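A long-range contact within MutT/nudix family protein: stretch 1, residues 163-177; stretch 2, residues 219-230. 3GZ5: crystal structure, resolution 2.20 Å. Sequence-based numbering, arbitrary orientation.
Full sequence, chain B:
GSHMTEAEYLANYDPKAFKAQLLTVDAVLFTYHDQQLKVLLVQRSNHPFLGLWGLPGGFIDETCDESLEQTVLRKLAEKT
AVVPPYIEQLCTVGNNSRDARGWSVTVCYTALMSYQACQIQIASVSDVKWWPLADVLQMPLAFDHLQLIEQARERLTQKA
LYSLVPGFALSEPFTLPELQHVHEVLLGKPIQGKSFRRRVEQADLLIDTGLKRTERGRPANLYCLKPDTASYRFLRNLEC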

ATOM      1  N   SER B 163      -3.891  14.375  -0.467  1.00 41.07           N
ATOM      2  CA  SER B 163      -5.129  14.261   0.321  1.00 40.94           C
ATOM      3  C   SER B 163      -5.194  15.280   1.465  1.00 40.98           C
ATOM      4  O   SER B 163      -4.272  16.080   1.630  1.00 42.04           O
ATOM      5  CB  SER B 163      -5.280  12.830   0.883  1.00 41.33           C
ATOM      6  OG  SER B 163      -4.428  12.600   1.993  1.00 39.89           O
ATOM      7  N   LEU B 164      -6.280  15.244   2.251  1.00 40.40           N
ATOM      8  CA  LEU B 164      -6.404  16.003   3.502  1.00 39.42           C
ATOM      9  C   LEU B 164      -6.451  15.062   4.699  1.00 39.13           C
ATOM     10  O   LEU B 164      -6.889  15.437   5.781  1.00 38.63           O
ATOM     11  CB  LEU B 164      -7.662  16.890   3.486  1.00 40.06           C
ATOM     12  CG  LEU B 164      -7.817  17.942   2.381  1.00 41.06           C
ATOM     13  CD1 LEU B 164      -9.153  18.666   2.497  1.00 41.05           C
ATOM     14  CD2 LEU B 164      -6.683  18.970   2.450  1.00 40.34           C
ATOM     15  N   VAL B 165      -5.979  13.831   4.481  1.00 38.94           N
ATOM     16  CA  VAL B 165      -5.750  12.858   5.528  1.00 38.67           C
ATOM     17  C   VAL B 165      -4.963  13.445   6.737  1.00 38.96           C
ATOM     18  O   VAL B 165      -5.275  13.097   7.889  1.00 39.03           O
ATOM     19  CB  VAL B 165      -5.107  11.535   4.945  1.00 39.10           C
ATOM     20  CG1 VAL B 165      -4.560  10.647   6.032  1.00 37.95           C
ATOM     21  CG2 VAL B 165      -6.136  10.744   4.064  1.00 39.04           C
ATOM     22  N   PRO B 166      -3.961  14.342   6.511  1.00 37.79           N
ATOM     23  CA  PRO B 166      -3.394  14.944   7.742  1.00 37.32           C
ATOM     24  C   PRO B 166      -4.378  15.641   8.687  1.00 37.21           C
ATOM     25  O   PRO B 166      -4.060  15.810   9.837  1.00 37.71           O
ATOM     26  CB  PRO B 166      -2.336  15.919   7.214  1.00 37.06           C
ATOM     27  CG  PRO B 166      -1.904  15.275   5.898  1.00 36.71           C
ATOM     28  CD  PRO B 166      -3.226  14.794   5.310  1.00 37.50           C
ATOM     29  N   GLY B 167      -5.571  16.014   8.235  1.00 37.43           N
ATOM     30  CA  GLY B 167      -6.543  16.584   9.148  1.00 36.44           C
ATOM     31  C   GLY B 167      -6.927  15.691  10.314  1.00 36.93           C
ATOM     32  O   GLY B 167      -7.304  16.189  11.377  1.00 36.27           O
ATOM     33  N   PHE B 168      -6.814  14.371  10.129  1.00 37.57           N
ATOM     34  CA  PHE B 168      -7.146  13.400  11.188  1.00 38.26           C
ATOM     35  C   PHE B 168      -6.246  13.458  12.427  1.00 39.02           C
ATOM     36  O   PHE B 168      -6.654  13.009  13.493  1.00 39.40           O
ATOM     37  CB  PHE B 168      -7.240  11.967  10.616  1.00 37.96           C
ATOM     38  CG  PHE B 168      -8.436  11.755   9.746  1.00 35.94           C
ATOM     39  CD1 PHE B 168      -9.711  11.733  10.296  1.00 37.02           C
ATOM     40  CD2 PHE B 168      -8.301  11.589   8.380  1.00 35.09           C
ATOM     41  CE1 PHE B 168     -10.833  11.544   9.497  1.00 37.90           C
ATOM     42  CE2 PHE B 168      -9.426  11.390   7.558  1.00 35.59           C
ATOM     43  CZ  PHE B 168     -10.681  11.375   8.114  1.00 37.47           C
ATOM     44  N   ALA B 169      -5.045  14.029  12.288  1.00 39.87           N
ATOM     45  CA  ALA B 169      -4.138  14.279  13.424  1.00 40.77           C
ATOM     46  C   ALA B 169      -4.546  15.466  14.317  1.00 41.74           C
ATOM     47  O   ALA B 169      -3.936  15.688  15.365  1.00 41.79           O
ATOM     48  CB  ALA B 169      -2.706  14.463  12.926  1.00 40.57           C
ATOM     49  N   LEU B 170      -5.581  16.210  13.909  1.00 43.39           N
ATOM     50  CA  LEU B 170      -6.019  17.432  14.624  1.00 44.44           C
ATOM     51  C   LEU B 170      -7.280  17.222  15.436  1.00 44.95           C
ATOM     52  O   LEU B 170      -8.081  16.358  15.111  1.00 44.92           O
ATOM     53  CB  LEU B 170      -6.276  18.560  13.624  1.00 43.83           C
ATOM     54  CG  LEU B 170      -5.117  18.826  12.687  1.00 43.42           C
ATOM     55  CD1 LEU B 170      -5.576  19.755  11.538  1.00 42.42           C
ATOM     56  CD2 LEU B 170      -3.995  19.407  13.502  1.00 40.98           C
ATOM     57  N   SER B 171      -7.483  18.003  16.490  1.00 46.33           N
ATOM     58  CA  SER B 171      -8.779  17.904  17.152  1.00 48.07           C
ATOM     59  C   SER B 171      -9.827  18.607  16.300  1.00 48.65           C
ATOM     60  O   SER B 171      -9.519  19.526  15.526  1.00 49.08           O
ATOM     61  CB  SER B 171      -8.760  18.364  18.613  1.00 48.17           C
ATOM     62  OG  SER B 171      -8.330  19.699  18.730  1.00 50.75           O
ATOM     63  N   GLU B 172     -11.052  18.118  16.393  1.00 49.08           N
ATOM     64  CA  GLU B 172     -12.151  18.634  15.609  1.00 50.00           C
ATOM     65  C   GLU B 172     -12.994  19.520  16.535  1.00 49.17           C
ATOM     66  O   GLU B 172     -13.206  19.149  17.689  1.00 49.68           O
ATOM     67  CB  GLU B 172     -12.970  17.461  15.071  1.00 50.52           C
ATOM     68  CG  GLU B 172     -13.282  17.534  13.586  1.00 54.84           C
ATOM     69  CD  GLU B 172     -12.293  16.780  12.700  1.00 59.85           C
ATOM     70  OE1 GLU B 172     -11.110  16.568  13.092  1.00 63.55           O
ATOM     71  OE2 GLU B 172     -12.707  16.403  11.582  1.00 60.96           O
ATOM     72  N   PRO B 173     -13.440  20.703  16.061  1.00 48.41           N
ATOM     73  CA  PRO B 173     -13.161  21.313  14.753  1.00 47.96           C
ATOM     74  C   PRO B 173     -11.781  21.982  14.720  1.00 47.48           C
ATOM     75  O   PRO B 173     -11.223  22.310  15.776  1.00 47.26           O
ATOM     76  CB  PRO B 173     -14.248  22.382  14.632  1.00 48.06           C
ATOM     77  CG  PRO B 173     -14.470  22.829  16.042  1.00 48.43           C
ATOM     78  CD  PRO B 173     -14.305  21.567  16.890  1.00 48.49           C
ATOM     79  N   PHE B 174     -11.241  22.180  13.522  1.00 46.54           N
ATOM     80  CA  PHE B 174      -9.953  22.863  13.365  1.00 46.42           C
ATOM     81  C   PHE B 174     -10.056  24.018  12.367  1.00 46.69           C
ATOM     82  O   PHE B 174     -11.010  24.102  11.597  1.00 46.60           O
ATOM     83  CB  PHE B 174      -8.868  21.870  12.896  1.00 46.10           C
ATOM     84  CG  PHE B 174      -9.237  21.120  11.643  1.00 44.84           C
ATOM     85  CD1 PHE B 174      -9.665  19.806  11.715  1.00 44.49           C
ATOM     86  CD2 PHE B 174      -9.193  21.744  10.395  1.00 44.35           C
ATOM     87  CE1 PHE B 174     -10.014  19.119  10.569  1.00 44.21           C
ATOM     88  CE2 PHE B 174      -9.551  21.072   9.250  1.00 44.12           C
ATOM     89  CZ  PHE B 174      -9.954  19.753   9.336  1.00 45.54           C
ATOM     90  N   THR B 175      -9.057  24.896  12.365  1.00 47.02           N
ATOM     91  CA  THR B 175      -9.026  25.986  11.389  1.00 46.80           C
ATOM     92  C   THR B 175      -8.201  25.570  10.203  1.00 47.37           C
ATOM     93  O   THR B 175      -7.440  24.615  10.254  1.00 47.91           O
ATOM     94  CB  THR B 175      -8.448  27.285  11.973  1.00 46.78           C
ATOM     95  OG1 THR B 175      -7.091  27.062  12.379  1.00 45.57           O
ATOM     96  CG2 THR B 175      -9.283  27.755  13.169  1.00 45.35           C
ATOM     97  N   LEU B 176      -8.376  26.284   9.115  1.00 47.99           N
ATOM     98  CA  LEU B 176      -7.671  25.972   7.901  1.00 48.59           C
ATOM     99  C   LEU B 176      -6.167  26.281   7.969  1.00 47.97           C
ATOM    100  O   LEU B 176      -5.383  25.567   7.369  1.00 48.00           O
ATOM    101  CB  LEU B 176      -8.367  26.666   6.742  1.00 49.79           C
ATOM    102  CG  LEU B 176      -8.273  25.823   5.484  1.00 53.05           C
ATOM    103  CD1 LEU B 176      -9.643  25.596   4.906  1.00 54.72           C
ATOM    104  CD2 LEU B 176      -7.358  26.546   4.516  1.00 55.78           C
ATOM    105  N   PRO B 177      -5.760  27.362   8.676  1.00 47.78           N
ATOM    106  CA  PRO B 177      -4.355  27.529   9.047  1.00 47.29           C
ATOM    107  C   PRO B 177      -3.728  26.380   9.857  1.00 46.84           C
ATOM    108  O   PRO B 177      -2.555  26.084   9.653  1.00 45.93           O
ATOM    109  CB  PRO B 177      -4.370  28.818   9.885  1.00 47.52           C
ATOM    110  CG  PRO B 177      -5.515  29.584   9.333  1.00 47.99           C
ATOM    111  CD  PRO B 177      -6.556  28.544   9.063  1.00 46.92           C
ATOM    112  N   PRO B 219     -10.685  36.021  13.348  1.00 70.06           N
ATOM    113  CA  PRO B 219     -11.715  34.988  13.605  1.00 68.66           C
ATOM    114  C   PRO B 219     -11.787  33.889  12.522  1.00 67.25           C
ATOM    115  O   PRO B 219     -12.520  34.039  11.531  1.00 67.31           O
ATOM    116  CB  PRO B 219     -13.019  35.797  13.586  1.00 69.01           C
ATOM    117  CG  PRO B 219     -12.728  36.952  12.661  1.00 69.07           C
ATOM    118  CD  PRO B 219     -11.304  37.318  12.990  1.00 69.98           C
ATOM    119  N   ALA B 220     -11.055  32.790  12.707  1.00 64.81           N
ATOM    120  CA  ALA B 220     -11.012  31.764  11.669  1.00 62.45           C
ATOM    121  C   ALA B 220     -12.157  30.736  11.751  1.00 60.62           C
ATOM    122  O   ALA B 220     -12.499  30.257  12.829  1.00 59.92           O
ATOM    123  CB  ALA B 220      -9.639  31.079  11.641  1.00 62.62           C
ATOM    124  N   ASN B 221     -12.746  30.429  10.592  1.00 58.59           N
ATOM    125  CA  ASN B 221     -13.733  29.348  10.442  1.00 56.43           C
ATOM    126  C   ASN B 221     -13.255  27.990  10.979  1.00 55.31           C
ATOM    127  O   ASN B 221     -12.124  27.552  10.712  1.00 54.11           O
ATOM    128  CB  ASN B 221     -14.115  29.177   8.973  1.00 56.64           C
ATOM    129  CG  ASN B 221     -14.789  30.405   8.383  1.00 56.92           C
ATOM    130  OD1 ASN B 221     -14.709  31.517   8.931  1.00 57.43           O
ATOM    131  ND2 ASN B 221     -15.457  30.210   7.252  1.00 55.80           N
ATOM    132  N   LEU B 222     -14.140  27.336  11.730  1.00 53.96           N
ATOM    133  CA  LEU B 222     -13.861  26.042  12.339  1.00 52.41           C
ATOM    134  C   LEU B 222     -14.502  24.966  11.488  1.00 51.63           C
ATOM    135  O   LEU B 222     -15.695  25.046  11.178  1.00 51.20           O
ATOM    136  CB  LEU B 222     -14.368  25.998  13.782  1.00 52.13           C
ATOM    137  CG  LEU B 222     -13.524  26.771  14.798  1.00 52.70           C
ATOM    138  CD1 LEU B 222     -14.251  26.938  16.153  1.00 52.47           C
ATOM    139  CD2 LEU B 222     -12.179  26.098  14.992  1.00 51.47           C
ATOM    140  N   TYR B 223     -13.697  23.986  11.083  1.00 50.32           N
ATOM    141  CA  TYR B 223     -14.133  22.981  10.137  1.00 49.42           C
ATOM    142  C   TYR B 223     -14.043  21.587  10.736  1.00 49.07           C
ATOM    143  O   TYR B 223     -13.209  21.338  11.605  1.00 49.13           O
ATOM    144  CB  TYR B 223     -13.281  23.020   8.876  1.00 48.91           C
ATOM    145  CG  TYR B 223     -13.333  24.313   8.080  1.00 50.05           C
ATOM    146  CD1 TYR B 223     -14.304  24.513   7.076  1.00 49.73           C
ATOM    147  CD2 TYR B 223     -12.395  25.329   8.307  1.00 47.64           C
ATOM    148  CE1 TYR B 223     -14.336  25.692   6.325  1.00 47.63           C
ATOM    149  CE2 TYR B 223     -12.424  26.508   7.572  1.00 47.31           C
ATOM    150  CZ  TYR B 223     -13.377  26.684   6.576  1.00 49.83           C
ATOM    151  OH  TYR B 223     -13.384  27.871   5.858  1.00 49.98           O
ATOM    152  N   CYS B 224     -14.907  20.688  10.267  1.00 48.39           N
ATOM    153  CA  CYS B 224     -14.772  19.255  10.561  1.00 47.98           C
ATOM    154  C   CYS B 224     -14.474  18.566   9.260  1.00 47.54           C
ATOM    155  O   CYS B 224     -14.867  19.062   8.188  1.00 46.82           O
ATOM    156  CB  CYS B 224     -16.087  18.674  11.103  1.00 47.42           C
ATOM    157  SG  CYS B 224     -16.589  19.365  12.655  1.00 47.99           S
ATOM    158  N   LEU B 225     -13.834  17.406   9.357  1.00 46.74           N
ATOM    159  CA  LEU B 225     -13.681  16.523   8.208  1.00 47.30           C
ATOM    160  C   LEU B 225     -14.966  15.755   7.917  1.00 47.30           C
ATOM    161  O   LEU B 225     -15.574  15.176   8.824  1.00 47.15           O
ATOM    162  CB  LEU B 225     -12.527  15.526   8.419  1.00 46.68           C
ATOM    163  CG  LEU B 225     -11.097  16.071   8.355  1.00 47.63           C
ATOM    164  CD1 LEU B 225     -10.040  14.984   8.555  1.00 45.45           C
ATOM    165  CD2 LEU B 225     -10.876  16.786   7.032  1.00 46.73           C
ATOM    166  N   LYS B 226     -15.374  15.769   6.650  1.00 47.56           N
ATOM    167  CA  LYS B 226     -16.316  14.792   6.144  1.00 47.90           C
ATOM    168  C   LYS B 226     -15.670  13.410   6.250  1.00 49.02           C
ATOM    169  O   LYS B 226     -14.470  13.270   6.005  1.00 48.27           O
ATOM    170  CB  LYS B 226     -16.675  15.081   4.686  1.00 47.50           C
ATOM    171  CG  LYS B 226     -17.646  16.216   4.528  1.00 45.91           C
ATOM    172  CD  LYS B 226     -18.029  16.421   3.097  1.00 43.16           C
ATOM    173  CE  LYS B 226     -18.542  17.833   2.919  1.00 42.82           C
ATOM    174  NZ  LYS B 226     -18.902  18.135   1.507  1.00 44.07           N
ATOM    175  N   PRO B 227     -16.448  12.401   6.676  1.00 50.57           N
ATOM    176  CA  PRO B 227     -16.012  10.992   6.601  1.00 51.56           C
ATOM    177  C   PRO B 227     -15.206  10.676   5.319  1.00 52.52           C
ATOM    178  O   PRO B 227     -14.109  10.105   5.415  1.00 51.85           O
ATOM    179  CB  PRO B 227     -17.329  10.224   6.589  1.00 51.22           C
ATOM    180  CG  PRO B 227     -18.259  11.102   7.471  1.00 52.76           C
ATOM    181  CD  PRO B 227     -17.781  12.548   7.310  1.00 50.58           C
ATOM    182  N   ASP B 228     -15.735  11.072   4.151  1.00 53.28           N
ATOM    183  CA  ASP B 228     -15.113  10.727   2.856  1.00 54.30           C
ATOM    184  C   ASP B 228     -13.718  11.336   2.597  1.00 53.75           C
ATOM    185  O   ASP B 228     -13.105  11.048   1.566  1.00 53.62           O
ATOM    186  CB  ASP B 228     -16.083  10.943   1.669  1.00 55.39           C
ATOM    187  CG  ASP B 228     -16.153  12.410   1.184  1.00 59.44           C
ATOM    188  OD1 ASP B 228     -16.575  12.629   0.020  1.00 63.32           O
ATOM    189  OD2 ASP B 228     -15.826  13.350   1.956  1.00 62.60           O
ATOM    190  N   THR B 229     -13.222  12.161   3.534  1.00 53.45           N
ATOM    191  CA  THR B 229     -11.825  12.619   3.534  1.00 52.43           C
ATOM    192  C   THR B 229     -10.861  11.434   3.462  1.00 52.15           C
ATOM    193  O   THR B 229      -9.822  11.507   2.805  1.00 51.34           O
ATOM    194  CB  THR B 229     -11.499  13.443   4.804  1.00 53.04           C
ATOM    195  OG1 THR B 229     -12.368  14.579   4.890  1.00 54.46           O
ATOM    196  CG2 THR B 229     -10.027  13.939   4.812  1.00 52.57           C
ATOM    197  N   ALA B 230     -11.229  10.342   4.137  1.00 51.60           N
ATOM    198  CA  ALA B 230     -10.374   9.179   4.303  1.00 51.91           C
ATOM    199  C   ALA B 230      -9.981   8.561   2.963  1.00 52.17           C
ATOM    200  O   ALA B 230      -8.843   8.119   2.784  1.00 51.92           O
ATOM    201  CB  ALA B 230     -11.079   8.133   5.186  1.00 51.94           C
TER
HETATM  202  O   HOH W   1      -8.572  13.411   1.405  1.00 43.64           O
HETATM  203  O   HOH W   2     -15.037  14.536  11.431  1.00 54.76           O
HETATM  204  O   HOH W   3      -9.987  28.728   8.933  1.00 46.80           O

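The strand Ala 220 to Leu 225 runs antiparallel to a short, weakly bonded strand at about Phe 174 and Thr 175. Phe 174 and Tyr 223 form the hydrogen-bonded pair: Phe 174 N donates to Tyr 223 O (2.9 Å), and Tyr 223 N donates to Phe 174 O (2.7 Å). Beyond this pair a water takes over, accepting from Leu 176 N (2.9 Å) and donating to Asn 221 O (3.0 Å), two atoms 4.3 Å apart and too distant to bond directly. On the other side of the pair, the carboxylate of Glu 172 takes up the next strand NH: Leu 225 N donates to Glu 172 OE2 at 2.7 Å and nearly straight, and a second water links OE2 (3.0 Å) to Leu 225 O (2.7 Å).

Leu 225 is the apolar centre. Its CD1 sits 3.5 Å from the centroid of the Phe 168 ring, almost on the ring normal, a CH-pi contact, while its CD2 meets the edge of Phe 174 at CZ (3.9 Å). Gly 167 leaves room for CD1 of Leu 225: an ideal CB there would lie 3.0 Å from that atom, a clash. Thr 229 CG2 packs against Phe 168 CE2 (3.8 Å). Toward the opposite end, Thr 175 CG2 touches Ala 220 CB (3.7 Å) and Leu 222 CD2 (3.8 Å).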